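Local coordinates for protein dermonecrotic toxin (Pasteurella multocida, PDB 2EBF) that acts as a mitogenic toxin that induces bone resorption and is associated with atrophic rhinitis in pigs, its C-terminal region carrying a membrane-localization domain and a thiol protease-like catalytic triad, at residues F44-E49 with K127-P132. Residues are numbered along the deposited sequence; the frame is centred on the assembly and turned at random.
Sequences FRIGLE and KALYLP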
loop_
_atom_site.group_PDB
_atom_site.type_symbol
_atom_site.label_atom_id
_atom_site.label_comp_id
_atom_site.label_asym_id
_atom_site.label_seq_id
_atom_site.Cartn_x
_atom_site.Cartn_y
_atom_site.Cartn_z
ATOM N N PHE A 44 0.160 10.060 20.067
ATOM C CA PHE A 44 1.136 9.456 19.148
ATOM C C PHE A 44 2.400 10.276 18.986
ATOM O O PHE A 44 3.035 10.253 17.933
ATOM C CB PHE A 44 0.489 9.184 17.780
ATOM C CG PHE A 44 -0.733 8.303 17.864
ATOM C CD1 PHE A 44 -1.861 8.568 17.088
ATOM C CD2 PHE A 44 -0.763 7.236 18.744
ATOM C CE1 PHE A 44 -3.003 7.757 17.178
ATOM C CE2 PHE A 44 -1.912 6.421 18.863
ATOM C CZ PHE A 44 -3.028 6.684 18.063
ATOM N N ARG A 45 2.784 10.988 20.033
ATOM C CA ARG A 45 3.904 11.920 19.905
ATOM C C ARG A 45 5.280 11.236 20.033
ATOM O O ARG A 45 6.316 11.873 19.849
ATOM C CB ARG A 45 3.749 13.079 20.888
ATOM C CG ARG A 45 3.733 12.675 22.327
ATOM C CD ARG A 45 3.564 13.893 23.219
ATOM N NE ARG A 45 3.658 13.509 24.621
ATOM C CZ ARG A 45 2.658 12.993 25.329
ATOM N NH1 ARG A 45 1.456 12.799 24.776
ATOM N NH2 ARG A 45 2.859 12.674 26.599
ATOM N N ILE A 46 5.281 9.933 20.319
ATOM C CA ILE A 46 6.535 9.138 20.376
ATOM C C ILE A 46 7.546 9.804 21.320
ATOM O O ILE A 46 8.708 10.064 20.965
ATOM C CB ILE A 46 7.128 8.856 18.958
ATOM C CG1 ILE A 46 6.065 8.252 18.031
ATOM C CG2 ILE A 46 8.286 7.878 19.021
ATOM C CD1 ILE A 46 5.563 9.222 17.046
ATOM N N GLY A 47 7.068 10.113 22.523
ATOM C CA GLY A 47 7.861 10.821 23.519
ATOM C C GLY A 47 8.991 9.952 24.029
ATOM O O GLY A 47 8.826 8.730 24.177
ATOM N N LEU A 48 10.139 10.580 24.294
ATOM C CA LEU A 48 11.336 9.857 24.745
ATOM C C LEU A 48 11.663 10.022 26.229
ATOM O O LEU A 48 12.760 9.684 26.657
ATOM C CB LEU A 48 12.540 10.247 23.893
ATOM C CG LEU A 48 12.436 9.884 22.405
ATOM C CD1 LEU A 48 13.601 10.454 21.649
ATOM C CD2 LEU A 48 12.339 8.356 22.218
ATOM N N GLU A 49 10.703 10.511 27.015
ATOM C CA GLU A 49 10.924 10.737 28.453
ATOM C C GLU A 49 11.248 9.468 29.236
ATOM O O GLU A 49 11.879 9.532 30.292
ATOM C CB GLU A 49 9.735 11.453 29.102
ATOM C CG GLU A 49 9.500 12.860 28.581
ATOM C CD GLU A 49 8.451 12.924 27.476
ATOM O OE1 GLU A 49 7.730 13.947 27.420
ATOM O OE2 GLU A 49 8.335 11.969 26.673
ATOM N N LYS A 127 7.506 0.306 25.135
ATOM C CA LYS A 127 6.535 1.117 25.852
ATOM C C LYS A 127 6.382 2.525 25.265
ATOM O O LYS A 127 5.309 3.108 25.364
ATOM C CB LYS A 127 6.877 1.197 27.348
ATOM C CG LYS A 127 6.803 -0.147 28.070
ATOM C CD LYS A 127 6.597 0.017 29.579
ATOM C CE LYS A 127 7.853 0.472 30.290
ATOM N NZ LYS A 127 7.616 0.652 31.764
ATOM N N ALA A 128 7.445 3.067 24.665
ATOM C CA ALA A 128 7.378 4.380 24.038
ATOM C C ALA A 128 6.572 4.366 22.737
ATOM O O ALA A 128 6.002 5.395 22.339
ATOM C CB ALA A 128 8.794 4.925 23.779
ATOM N N LEU A 129 6.554 3.215 22.070
ATOM C CA LEU A 129 5.889 3.058 20.771
ATOM C C LEU A 129 4.467 2.517 20.854
ATOM O O LEU A 129 3.583 2.960 20.113
ATOM C CB LEU A 129 6.699 2.099 19.919
ATOM C CG LEU A 129 7.661 2.639 18.856
ATOM C CD1 LEU A 129 7.915 4.133 18.968
ATOM C CD2 LEU A 129 8.913 1.833 18.906
ATOM N N TYR A 130 4.279 1.527 21.720
ATOM C CA TYR A 130 3.011 0.822 21.848
ATOM C C TYR A 130 2.384 1.167 23.182
ATOM O O TYR A 130 2.887 0.782 24.233
ATOM C CB TYR A 130 3.222 -0.692 21.663
ATOM C CG TYR A 130 3.801 -1.002 20.296
ATOM C CD1 TYR A 130 2.968 -1.164 19.187
ATOM C CD2 TYR A 130 5.188 -1.075 20.097
ATOM C CE1 TYR A 130 3.489 -1.433 17.929
ATOM C CE2 TYR A 130 5.715 -1.338 18.832
ATOM C CZ TYR A 130 4.858 -1.507 17.754
ATOM O OH TYR A 130 5.368 -1.738 16.499
ATOM N N LEU A 131 1.290 1.920 23.122
ATOM C CA LEU A 131 0.624 2.421 24.313
ATOM C C LEU A 131 -0.146 1.242 24.935
ATOM O O LEU A 131 -0.317 0.225 24.268
ATOM C CB LEU A 131 -0.295 3.581 23.934
ATOM C CG LEU A 131 0.402 4.918 23.586
ATOM C CD1 LEU A 131 1.530 4.717 22.603
ATOM C CD2 LEU A 131 -0.580 5.900 23.023
ATOM N N PRO A 132 -0.572 1.358 26.208
ATOM C CA PRO A 132 -1.257 0.228 26.862
ATOM C C PRO A 132 -2.454 -0.355 26.108
ATOM O O PRO A 132 -2.707 -1.561 26.199
ATOM C CB PRO A 132 -1.711 0.825 28.200
ATOM C CG PRO A 132 -0.706 1.897 28.473
ATOM C CD PRO A 132 -0.433 2.505 27.127
HETATM O O HOH W 1 5.893 7.523 23.716
#
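The loop 44-49, which leads toward helix 54-60, lies against the C-terminal turn of helix 115-129, part of the membrane-localization domain of the toxin, with I46 against L129 and G47 against A128. No direct hydrogen bond joins the two segments; they meet through apolar side chains and one water. With CG1 of I46 anti to the carbonyl carbon (chi1 -52°), its CG2 lies anti to the backbone N and reaches CD1 of L129 at 3.8 Å, the two side chains crossing at a slant. L129 starts out pointing away from the loop, and its CD1 branch comes back to make this touch. One residue earlier, the CB of A128 points at the loop and packs 3.8 Å from the carbonyl O of G47. The water lies between the backbones and donates to both A128 O, at an unusually short 2.5 Å, and G47 O, at 3.2 Å, supplying a polar link at the helix end, where Y130 is the first residue to leave helical geometry. I46 itself has a left-handed backbone conformation (phi 53°, psi 51°), which bends the loop just before G47. Farther along, beyond the helix, CD2 of L131 approaches CE2 of F44 obliquely at 4.4 Å, a looser apolar contact. Helix 88-108 backs the middle of the contact: M95 touches I46, A128 and L129, while R91 hydrogen-bonds the carbonyl O of I46. Helix 151-164 adjoins the F44 end and part of L129, with M160 and M163 against F44 and L156 against L129, so the loop meets helices 115-129, 88-108 and 151-164.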